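Local coordinates for protein Ent-copalyl diphosphate synthase (Streptomyces platensis, PDB 5BP8) that is a bacterial terpene synthase of mainly helical build, part of which belongs to the squalene-hopene cyclase family, at residues P122-G126 against H496-I500; F129-S133 against L189-A195; L268-A272 against A318-R322. One frame throughout, in Å; residues are numbered along the deposited sequence.

Contact 1: P122-G126 against H496-I500; sequences PDTIG and HDKDI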
ATOM      1  N   PRO A 122      13.623   1.627  -5.105  1.00 20.57           N
ATOM      2  CA  PRO A 122      12.506   2.508  -4.811  1.00 20.39           C
ATOM      3  C   PRO A 122      12.286   2.690  -3.324  1.00 20.68           C
ATOM      4  O   PRO A 122      12.668   1.837  -2.498  1.00 18.69           O
ATOM      5  CB  PRO A 122      11.293   1.805  -5.430  1.00 20.52           C
ATOM      6  CG  PRO A 122      11.761   0.480  -5.948  1.00 20.56           C
ATOM      7  CD  PRO A 122      13.250   0.445  -5.902  1.00 20.02           C
ATOM      8  N   ASP A 123      11.657   3.811  -2.977  1.00 20.84           N
ATOM      9  CA  ASP A 123      11.436   4.135  -1.586  1.00 22.56           C
ATOM     10  C   ASP A 123      10.174   3.472  -1.071  1.00 22.37           C
ATOM     11  O   ASP A 123       9.163   4.126  -0.774  1.00 22.20           O
ATOM     12  CB  ASP A 123      11.416   5.654  -1.410  1.00 25.96           C
ATOM     13  CG  ASP A 123      12.768   6.284  -1.680  1.00 29.16           C
ATOM     14  OD1 ASP A 123      13.805   5.768  -1.197  1.00 32.30           O
ATOM     15  OD2 ASP A 123      12.796   7.317  -2.370  1.00 34.17           O
ATOM     16  N   THR A 124      10.238   2.140  -0.943  1.00 20.47           N
ATOM     17  CA  THR A 124       9.165   1.406  -0.343  1.00 20.13           C
ATOM     18  C   THR A 124       9.319   1.563   1.164  1.00 19.46           C
ATOM     19  O   THR A 124      10.357   2.018   1.680  1.00 20.75           O
ATOM     20  CB  THR A 124       9.180  -0.084  -0.756  1.00 19.46           C
ATOM     21  OG1 THR A 124      10.484  -0.614  -0.573  1.00 19.37           O
ATOM     22  CG2 THR A 124       8.761  -0.271  -2.193  1.00 20.66           C
ATOM     23  N   ILE A 125       8.284   1.197   1.894  1.00 19.13           N
ATOM     24  CA  ILE A 125       8.254   1.501   3.310  1.00 19.84           C
ATOM     25  C   ILE A 125       9.199   0.582   4.098  1.00 20.18           C
ATOM     26  O   ILE A 125       9.125  -0.646   3.987  1.00 18.96           O
ATOM     27  CB  ILE A 125       6.837   1.424   3.873  1.00 21.47           C
ATOM     28  CG1 ILE A 125       5.920   2.389   3.106  1.00 21.87           C
ATOM     29  CG2 ILE A 125       6.863   1.799   5.359  1.00 24.35           C
ATOM     30  CD1 ILE A 125       4.508   2.507   3.678  1.00 24.35           C
ATOM     31  N   GLY A 126      10.081   1.187   4.887  1.00 19.69           N
ATOM     32  CA  GLY A 126      11.023   0.410   5.719  1.00 20.26           C
ATOM     33  C   GLY A 126      12.171  -0.284   4.968  1.00 19.63           C
ATOM     34  O   GLY A 126      12.865  -1.135   5.530  1.00 19.23           O
ATOM     35  N   HIS A 496       2.629   1.544  -1.995  1.00 17.31           N
ATOM     36  CA  HIS A 496       3.874   1.205  -1.288  1.00 17.82           C
ATOM     37  C   HIS A 496       3.650   0.591   0.088  1.00 17.98           C
ATOM     38  O   HIS A 496       2.965   1.172   0.945  1.00 17.18           O
ATOM     39  CB  HIS A 496       4.784   2.419  -1.126  1.00 19.36           C
ATOM     40  CG  HIS A 496       5.445   2.851  -2.395  1.00 21.24           C
ATOM     41  ND1 HIS A 496       6.216   3.987  -2.474  1.00 25.97           N
ATOM     42  CD2 HIS A 496       5.430   2.323  -3.640  1.00 21.80           C
ATOM     43  CE1 HIS A 496       6.653   4.139  -3.717  1.00 25.42           C
ATOM     44  NE2 HIS A 496       6.209   3.130  -4.439  1.00 22.35           N
ATOM     45  N   ASP A 497       4.228  -0.592   0.316  1.00 17.40           N
ATOM     46  CA  ASP A 497       4.432  -1.050   1.693  1.00 17.70           C
ATOM     47  C   ASP A 497       5.779  -1.780   1.761  1.00 16.85           C
ATOM     48  O   ASP A 497       6.816  -1.172   1.509  1.00 17.93           O
ATOM     49  CB  ASP A 497       3.224  -1.838   2.240  1.00 17.70           C
ATOM     50  CG  ASP A 497       3.403  -2.214   3.696  1.00 18.98           C
ATOM     51  OD1 ASP A 497       3.993  -1.402   4.444  1.00 20.92           O
ATOM     52  OD2 ASP A 497       3.087  -3.348   4.090  1.00 18.27           O
ATOM     53  N   LYS A 498       5.809  -3.061   2.093  1.00 15.48           N
ATOM     54  CA  LYS A 498       7.054  -3.780   2.073  1.00 15.43           C
ATOM     55  C   LYS A 498       7.494  -3.948   0.627  1.00 16.13           C
ATOM     56  O   LYS A 498       8.619  -3.595   0.267  1.00 15.81           O
ATOM     57  CB  LYS A 498       6.877  -5.179   2.741  1.00 15.56           C
ATOM     58  CG  LYS A 498       6.574  -5.132   4.236  1.00 16.16           C
ATOM     59  CD  LYS A 498       7.789  -4.765   5.059  1.00 16.76           C
ATOM     60  CE  LYS A 498       7.412  -4.480   6.507  1.00 16.57           C
ATOM     61  NZ  LYS A 498       6.891  -5.698   7.170  1.00 16.34           N
ATOM     62  N   ASP A 499       6.621  -4.542  -0.177  1.00 17.17           N
ATOM     63  CA  ASP A 499       6.734  -4.494  -1.637  1.00 17.96           C
ATOM     64  C   ASP A 499       5.639  -3.505  -2.056  1.00 17.47           C
ATOM     65  O   ASP A 499       5.610  -2.386  -1.514  1.00 19.06           O
ATOM     66  CB  ASP A 499       6.783  -5.865  -2.396  1.00 18.44           C
ATOM     67  CG  ASP A 499       5.696  -6.928  -1.987  1.00 19.34           C
ATOM     68  OD1 ASP A 499       4.651  -6.606  -1.378  1.00 18.78           O
ATOM     69  OD2 ASP A 499       5.915  -8.151  -2.339  1.00 18.05           O
ATOM     70  N   ILE A 500       4.792  -3.859  -3.006  1.00 17.26           N
ATOM     71  CA  ILE A 500       3.654  -3.009  -3.413  1.00 17.23           C
ATOM     72  C   ILE A 500       2.386  -3.870  -3.395  1.00 18.49           C
ATOM     73  O   ILE A 500       2.412  -5.055  -3.781  1.00 17.99           O
ATOM     74  CB  ILE A 500       3.836  -2.312  -4.777  1.00 17.74           C
ATOM     75  CG1 ILE A 500       4.415  -3.233  -5.872  1.00 17.88           C
ATOM     76  CG2 ILE A 500       4.745  -1.107  -4.605  1.00 18.74           C
ATOM     77  CD1 ILE A 500       4.728  -2.519  -7.182  1.00 18.64           C
TER
HETATM   78  O   HOH W   1       8.011   6.513  -1.536  1.00 32.75           O
HETATM   79  O   HOH W   2      10.363  -1.990   1.696  1.00 19.77           O
HETATM   80  O   HOH W   3       6.844  -1.680   5.206  1.00 26.43           O
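A short loop can hold onto a chain reversal far away in sequence with one backbone bond, provided that side chains and waters fill in around it. Ile125, His496 and Thr124 do most of this work. Ile125 N donates a 2.8 Å hydrogen bond to Asp497 O, and its side chain, projecting toward 496-500, lays CD1 3.4 Å from His496 O and 4.0 Å from Asp497 OD1. The His496 imidazole reaches back: Thr124 CG2 lies over one face of the ring, while NE2 is hydrogen-bonded to the hydroxyl of Tyr70, which fixes the ring from its far end. Thr124 also places its CB 3.4 Å from Asp497 O, and its hydroxyl reaches the turn through water. That water accepts from Thr124 OG1 (2.7 Å) and donates to Ile125 O (2.9 Å) and Lys498 O (2.8 Å). A second water donates to Ile125 O (2.8 Å) and Asp497 OD1 (3.0 Å), bridging two acceptors that could not bond to each other directly; the other carboxylate oxygen, OD2, is taken by His191 and Ser255. Gly126, with positive phi, occupies the N-cap position of helix 127-144. The arrangement is that of a helix-entry loop docked on the turn of a small beta-hairpin, strands 495-496 and 500-501, which forms the one sheet in a terpene cyclase whose regular structure is otherwise helical.

Contact 2: F129-S133 against L189-A195; sequences FVAPS and LWHTLEA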
ATOM      1  N   PHE A 129      15.518  -0.970   6.503  1.00 18.58           N
ATOM      2  CA  PHE A 129      15.604  -2.042   7.494  1.00 18.26           C
ATOM      3  C   PHE A 129      15.461  -3.393   6.829  1.00 18.16           C
ATOM      4  O   PHE A 129      16.273  -4.291   7.041  1.00 17.58           O
ATOM      5  CB  PHE A 129      14.545  -1.858   8.585  1.00 19.35           C
ATOM      6  CG  PHE A 129      14.654  -0.526   9.282  1.00 20.04           C
ATOM      7  CD1 PHE A 129      15.672  -0.303  10.178  1.00 22.54           C
ATOM      8  CD2 PHE A 129      13.791   0.525   8.972  1.00 21.18           C
ATOM      9  CE1 PHE A 129      15.810   0.937  10.797  1.00 24.14           C
ATOM     10  CE2 PHE A 129      13.922   1.760   9.576  1.00 22.39           C
ATOM     11  CZ  PHE A 129      14.924   1.970  10.498  1.00 22.03           C
ATOM     12  N   VAL A 130      14.401  -3.522   6.042  1.00 17.68           N
ATOM     13  CA  VAL A 130      14.021  -4.781   5.436  1.00 18.04           C
ATOM     14  C   VAL A 130      15.137  -5.337   4.522  1.00 17.02           C
ATOM     15  O   VAL A 130      15.505  -6.513   4.613  1.00 17.31           O
ATOM     16  CB  VAL A 130      12.748  -4.541   4.615  1.00 19.22           C
ATOM     17  CG1 VAL A 130      12.434  -5.712   3.719  1.00 20.39           C
ATOM     18  CG2 VAL A 130      11.581  -4.278   5.569  1.00 19.70           C
ATOM     19  N   ALA A 131      15.656  -4.485   3.657  1.00 16.96           N
ATOM     20  CA  ALA A 131      16.594  -4.947   2.635  1.00 17.31           C
ATOM     21  C   ALA A 131      17.942  -5.402   3.227  1.00 18.62           C
ATOM     22  O   ALA A 131      18.355  -6.545   2.983  1.00 18.29           O
ATOM     23  CB  ALA A 131      16.761  -3.911   1.544  1.00 17.52           C
ATOM     24  N   PRO A 132      18.569  -4.582   4.105  1.00 18.86           N
ATOM     25  CA  PRO A 132      19.815  -5.100   4.694  1.00 19.39           C
ATOM     26  C   PRO A 132      19.607  -6.271   5.619  1.00 18.56           C
ATOM     27  O   PRO A 132      20.483  -7.145   5.733  1.00 18.17           O
ATOM     28  CB  PRO A 132      20.401  -3.921   5.474  1.00 20.01           C
ATOM     29  CG  PRO A 132      19.363  -2.848   5.437  1.00 20.49           C
ATOM     30  CD  PRO A 132      18.333  -3.156   4.406  1.00 19.43           C
ATOM     31  N   SER A 133      18.470  -6.303   6.310  1.00 18.75           N
ATOM     32  CA  SER A 133      18.163  -7.445   7.143  1.00 18.18           C
ATOM     33  C   SER A 133      18.174  -8.755   6.361  1.00 18.79           C
ATOM     34  O   SER A 133      18.785  -9.750   6.765  1.00 19.33           O
ATOM     35  CB  SER A 133      16.817  -7.245   7.833  1.00 19.54           C
ATOM     36  OG  SER A 133      16.636  -8.294   8.746  1.00 21.70           O
ATOM     37  N   LEU A 189       7.249   1.688  13.272  1.00 18.59           N
ATOM     38  CA  LEU A 189       8.125   0.594  12.822  1.00 18.17           C
ATOM     39  C   LEU A 189       7.697  -0.777  13.336  1.00 17.89           C
ATOM     40  O   LEU A 189       8.327  -1.771  13.004  1.00 16.94           O
ATOM     41  CB  LEU A 189       9.580   0.863  13.245  1.00 19.07           C
ATOM     42  CG  LEU A 189      10.173   2.115  12.546  1.00 20.42           C
ATOM     43  CD1 LEU A 189      11.546   2.433  13.125  1.00 20.69           C
ATOM     44  CD2 LEU A 189      10.255   1.930  11.040  1.00 22.87           C
ATOM     45  N   TRP A 190       6.634  -0.869  14.129  1.00 16.73           N
ATOM     46  CA  TRP A 190       6.145  -2.199  14.509  1.00 16.83           C
ATOM     47  C   TRP A 190       5.782  -3.039  13.293  1.00 16.82           C
ATOM     48  O   TRP A 190       5.950  -4.253  13.303  1.00 16.42           O
ATOM     49  CB  TRP A 190       4.920  -2.096  15.410  1.00 17.50           C
ATOM     50  CG  TRP A 190       5.208  -1.471  16.768  1.00 17.98           C
ATOM     51  CD1 TRP A 190       6.432  -1.067  17.259  1.00 18.16           C
ATOM     52  CD2 TRP A 190       4.246  -1.184  17.804  1.00 19.22           C
ATOM     53  NE1 TRP A 190       6.272  -0.533  18.533  1.00 19.26           N
ATOM     54  CE2 TRP A 190       4.953  -0.599  18.887  1.00 19.85           C
ATOM     55  CE3 TRP A 190       2.868  -1.314  17.894  1.00 20.58           C
ATOM     56  CZ2 TRP A 190       4.319  -0.195  20.061  1.00 21.56           C
ATOM     57  CZ3 TRP A 190       2.229  -0.901  19.054  1.00 22.26           C
ATOM     58  CH2 TRP A 190       2.961  -0.348  20.127  1.00 22.40           C
ATOM     59  N   HIS A 191       5.260  -2.382  12.264  1.00 16.25           N
ATOM     60  CA  HIS A 191       4.924  -3.024  11.003  1.00 16.83           C
ATOM     61  C   HIS A 191       6.127  -3.734  10.361  1.00 17.34           C
ATOM     62  O   HIS A 191       5.926  -4.650   9.538  1.00 16.45           O
ATOM     63  CB  HIS A 191       4.387  -1.966  10.034  1.00 17.29           C
ATOM     64  CG  HIS A 191       3.772  -2.544   8.805  1.00 17.65           C
ATOM     65  ND1 HIS A 191       2.561  -3.189   8.820  1.00 17.58           N
ATOM     66  CD2 HIS A 191       4.206  -2.593   7.522  1.00 19.02           C
ATOM     67  CE1 HIS A 191       2.272  -3.618   7.605  1.00 18.13           C
ATOM     68  NE2 HIS A 191       3.256  -3.267   6.798  1.00 18.09           N
ATOM     69  N   THR A 192       7.352  -3.323  10.737  1.00 17.97           N
ATOM     70  CA  THR A 192       8.580  -3.857  10.161  1.00 19.06           C
ATOM     71  C   THR A 192       9.454  -4.604  11.198  1.00 18.56           C
ATOM     72  O   THR A 192      10.667  -4.802  11.019  1.00 16.78           O
ATOM     73  CB  THR A 192       9.343  -2.776   9.364  1.00 23.75           C
ATOM     74  OG1 THR A 192      10.433  -3.372   8.629  1.00 27.17           O
ATOM     75  CG2 THR A 192       9.855  -1.726  10.187  1.00 24.80           C
ATOM     76  N   LEU A 193       8.806  -5.083  12.250  1.00 17.31           N
ATOM     77  CA  LEU A 193       9.519  -5.740  13.336  1.00 17.49           C
ATOM     78  C   LEU A 193      10.442  -6.868  12.832  1.00 17.13           C
ATOM     79  O   LEU A 193      11.535  -7.050  13.363  1.00 17.05           O
ATOM     80  CB  LEU A 193       8.546  -6.298  14.371  1.00 17.85           C
ATOM     81  CG  LEU A 193       9.120  -7.127  15.537  1.00 18.57           C
ATOM     82  CD1 LEU A 193      10.071  -6.296  16.386  1.00 19.06           C
ATOM     83  CD2 LEU A 193       7.988  -7.683  16.402  1.00 18.59           C
ATOM     84  N   GLU A 194      10.001  -7.600  11.822  1.00 17.37           N
ATOM     85  CA  GLU A 194      10.753  -8.800  11.343  1.00 17.96           C
ATOM     86  C   GLU A 194      12.107  -8.455  10.758  1.00 17.91           C
ATOM     87  O   GLU A 194      12.978  -9.307  10.625  1.00 19.30           O
ATOM     88  CB  GLU A 194       9.908  -9.609  10.333  1.00 18.29           C
ATOM     89  CG  GLU A 194       9.917  -9.108   8.887  1.00 18.24           C
ATOM     90  CD  GLU A 194       8.996  -7.925   8.614  1.00 18.06           C
ATOM     91  OE1 GLU A 194       8.390  -7.367   9.576  1.00 17.19           O
ATOM     92  OE2 GLU A 194       8.863  -7.566   7.412  1.00 18.63           O
ATOM     93  N   ALA A 195      12.283  -7.199  10.353  1.00 17.01           N
ATOM     94  CA  ALA A 195      13.582  -6.724   9.903  1.00 17.20           C
ATOM     95  C   ALA A 195      14.539  -6.514  11.067  1.00 17.72           C
ATOM     96  O   ALA A 195      15.740  -6.677  10.906  1.00 17.74           O
ATOM     97  CB  ALA A 195      13.433  -5.427   9.149  1.00 17.57           C
TER
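In this mainly helical fold, a small residue enters a hollow where the first turns of helix 127-144 meet the turn leading into the short, weakly bonded helix 193-196. The bump is Ala195. Its CB sits 3.7 Å from Phe129 C, 3.8 Å from Phe129 CB and 3.8 Å from Val130 N, with Val130 CG2 at 4.2 Å and Ser133 CB at 4.1 Å from the same methyl, so that residues one helical turn apart form the walls of the hollow. The small side chain of Ala195 permits a close approach: the CA atoms of Val130 and Ala195 are 4.9 Å apart. Farther from Ala195, the Phe129 ring extends to Leu189, CE2 to CD2 at 4.0 Å, while Leu172 and Val176 of helix 171-179 pack on the same side chain. Thr192 occupies the space between, its OG1 3.4 Å from Val130 CG2 and without a polar partner in the model. Helix 127-144 is kinked at Pro132, whose nitrogen has no bond to the preceding turn. Just beyond the kink the Ser133 side chain turns to the partner backbone, its OG donating a 2.8 Å hydrogen bond to Ala195 O.

Contact 3: L268-A272 against A318-R322; sequences LNSLA and AQHGR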
ATOM      1  N   LEU A 268     -16.017   5.332   0.533  1.00 23.96           N
ATOM      2  CA  LEU A 268     -16.997   6.402   0.683  1.00 25.08           C
ATOM      3  C   LEU A 268     -16.663   7.649  -0.141  1.00 24.44           C
ATOM      4  O   LEU A 268     -17.555   8.240  -0.772  1.00 25.45           O
ATOM      5  CB  LEU A 268     -17.152   6.764   2.157  1.00 25.41           C
ATOM      6  CG  LEU A 268     -17.889   5.735   2.999  1.00 26.62           C
ATOM      7  CD1 LEU A 268     -17.714   6.061   4.464  1.00 26.83           C
ATOM      8  CD2 LEU A 268     -19.364   5.721   2.590  1.00 28.10           C
ATOM      9  N   ASN A 269     -15.391   8.049  -0.183  1.00 23.76           N
ATOM     10  CA  ASN A 269     -15.013   9.231  -0.975  1.00 23.09           C
ATOM     11  C   ASN A 269     -15.124   9.019  -2.473  1.00 23.81           C
ATOM     12  O   ASN A 269     -15.527   9.924  -3.206  1.00 23.12           O
ATOM     13  CB  ASN A 269     -13.622   9.769  -0.603  1.00 22.75           C
ATOM     14  CG  ASN A 269     -13.603  10.400   0.783  1.00 23.36           C
ATOM     15  OD1 ASN A 269     -14.599  10.986   1.238  1.00 22.90           O
ATOM     16  ND2 ASN A 269     -12.475  10.271   1.474  1.00 22.82           N
ATOM     17  N   SER A 270     -14.808   7.818  -2.936  1.00 23.17           N
ATOM     18  CA  SER A 270     -15.003   7.493  -4.339  1.00 24.20           C
ATOM     19  C   SER A 270     -16.486   7.551  -4.711  1.00 25.06           C
ATOM     20  O   SER A 270     -16.845   8.143  -5.732  1.00 26.34           O
ATOM     21  CB  SER A 270     -14.433   6.107  -4.646  1.00 24.35           C
ATOM     22  OG  SER A 270     -13.016   6.163  -4.626  1.00 23.77           O
ATOM     23  N   LEU A 271     -17.336   6.955  -3.888  1.00 27.12           N
ATOM     24  CA  LEU A 271     -18.787   6.959  -4.148  1.00 28.96           C
ATOM     25  C   LEU A 271     -19.391   8.352  -4.089  1.00 28.78           C
ATOM     26  O   LEU A 271     -20.292   8.661  -4.880  1.00 27.89           O
ATOM     27  CB  LEU A 271     -19.519   6.031  -3.193  1.00 30.76           C
ATOM     28  CG  LEU A 271     -19.728   4.614  -3.731  1.00 34.43           C
ATOM     29  CD1 LEU A 271     -18.584   4.130  -4.610  1.00 37.10           C
ATOM     30  CD2 LEU A 271     -19.914   3.673  -2.560  1.00 35.75           C
ATOM     31  N   ALA A 272     -18.886   9.195  -3.192  1.00 28.37           N
ATOM     32  CA  ALA A 272     -19.339  10.603  -3.130  1.00 30.06           C
ATOM     33  C   ALA A 272     -18.983  11.362  -4.381  1.00 30.41           C
ATOM     34  O   ALA A 272     -19.736  12.221  -4.834  1.00 29.14           O
ATOM     35  CB  ALA A 272     -18.752  11.301  -1.918  1.00 29.35           C
ATOM     36  N   ALA A 318     -17.803  13.822   6.745  1.00 26.82           N
ATOM     37  CA  ALA A 318     -18.477  15.094   6.478  1.00 29.04           C
ATOM     38  C   ALA A 318     -19.314  15.074   5.210  1.00 30.92           C
ATOM     39  O   ALA A 318     -20.395  15.677   5.154  1.00 31.12           O
ATOM     40  CB  ALA A 318     -17.476  16.233   6.464  1.00 29.19           C
ATOM     41  N   GLN A 319     -18.847  14.371   4.187  1.00 29.45           N
ATOM     42  CA  GLN A 319     -19.640  14.218   2.973  1.00 30.06           C
ATOM     43  C   GLN A 319     -20.889  13.372   3.165  1.00 30.35           C
ATOM     44  O   GLN A 319     -21.785  13.393   2.312  1.00 31.80           O
ATOM     45  CB  GLN A 319     -18.811  13.640   1.822  1.00 27.55           C
ATOM     46  CG  GLN A 319     -17.742  14.575   1.337  1.00 26.61           C
ATOM     47  CD  GLN A 319     -17.114  14.119   0.045  1.00 27.38           C
ATOM     48  OE1 GLN A 319     -17.428  14.648  -1.014  1.00 27.48           O
ATOM     49  NE2 GLN A 319     -16.213  13.126   0.122  1.00 26.11           N
ATOM     50  N   HIS A 320     -20.946  12.604   4.235  1.00 29.30           N
ATOM     51  CA  HIS A 320     -22.090  11.745   4.472  1.00 30.98           C
ATOM     52  C   HIS A 320     -22.854  12.128   5.741  1.00 31.20           C
ATOM     53  O   HIS A 320     -23.453  11.286   6.390  1.00 32.16           O
ATOM     54  CB  HIS A 320     -21.644  10.289   4.476  1.00 29.40           C
ATOM     55  CG  HIS A 320     -21.137   9.845   3.145  1.00 29.07           C
ATOM     56  ND1 HIS A 320     -19.821   9.978   2.770  1.00 27.82           N
ATOM     57  CD2 HIS A 320     -21.778   9.323   2.078  1.00 29.36           C
ATOM     58  CE1 HIS A 320     -19.670   9.544   1.538  1.00 28.19           C
ATOM     59  NE2 HIS A 320     -20.843   9.144   1.093  1.00 29.45           N
ATOM     60  N   GLY A 321     -22.804  13.411   6.078  1.00 33.33           N
ATOM     61  CA  GLY A 321     -23.670  13.984   7.107  1.00 36.10           C
ATOM     62  C   GLY A 321     -23.133  13.978   8.523  1.00 37.12           C
ATOM     63  O   GLY A 321     -23.888  14.260   9.457  1.00 36.26           O
ATOM     64  N   ARG A 322     -21.848  13.653   8.705  1.00 34.69           N
ATOM     65  CA  ARG A 322     -21.247  13.609  10.040  1.00 32.89           C
ATOM     66  C   ARG A 322     -20.023  14.491  10.077  1.00 34.50           C
ATOM     67  O   ARG A 322     -18.883  14.027   9.896  1.00 33.86           O
ATOM     68  CB  ARG A 322     -20.923  12.182  10.461  1.00 33.31           C
ATOM     69  CG  ARG A 322     -22.149  11.290  10.474  1.00 32.73           C
ATOM     70  CD  ARG A 322     -22.003  10.096  11.375  1.00 33.46           C
ATOM     71  NE  ARG A 322     -23.071   9.143  11.095  1.00 33.80           N
ATOM     72  CZ  ARG A 322     -23.167   7.932  11.637  1.00 34.28           C
ATOM     73  NH1 ARG A 322     -22.297   7.500  12.541  1.00 34.02           N
ATOM     74  NH2 ARG A 322     -24.157   7.144  11.276  1.00 36.60           N
TER
HETATM   75  O   HOH W   4     -14.917  12.492  -2.702  1.00 27.78           O
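Where a helix meets the end of another and the loop that follows, near the protein surface, a contact may combine an apolar core with a polar fringe, and helix 260-274 illustrates this against the end of helix 307-319. The walk begins with Leu268, which gives the partner an aliphatic lid: its CD2 lies 4.1 Å from the centroid of the His320 ring and only 15° off the ring normal, a CH-pi contact over the face. The same ring brings CE1 to 3.8 Å from Leu268 CB and 3.4 Å from Leu268 O, an oxygen already engaged by Ala272 N at 2.9 Å within the helix. Asn269 comes next and supplies the polar fringe. Its OD1 accepts a weak hydrogen bond from Gln319 NE2 at 2.9 Å, bent to 123°, while its ND2 is bonded to Ala312 O. A water bridges the two segments as well, donating to Asn269 O at 2.7 Å and accepting from Gln319 NE2 at 3.2 Å. Ser270 points away, and Leu271, whose CA-to-CB bond runs sideways, packs on Leu15 and Leu16 of helix 7-20. One turn on from Leu268, Ala272 faces the partner again, its CB 3.7 Å from Gln319 OE1 and 4.0 Å from His320 CE1. The imidazole is held by bonds outside the pair, ND1 to Ala316 O in the last turn of the preceding helix and NE2 to the hydroxyl of Tyr278. The chemistry implies that His320 serves this junction as an oriented flat surface, its nitrogens engaged elsewhere, and that direct polar attraction across the contact is modest.

Contact 1, joining segments 370 residues apart at the closest ends, encloses contacts 2 and 3, which follow one another in series. Contacts 1 and 2 are neighbours, their centres about 11 Å apart: the loop 122-126 runs straight into helix 127-144, and the turn 496-500 reaches 189-195 through a salt bridge from Lys498 NZ to Glu194 OE2 (2.7 Å) and a probable hydrogen bond between Asp497 OD2 and His191 NE2 (2.7 Å). Contact 3 stands apart, its centre about 29 Å from that of contact 1 and about 36 Å from that of contact 2, across the chain's centre from contact 2. Two contacts thus form a continuous network, while the third joins helix 260-274 to the end of helix 307-319.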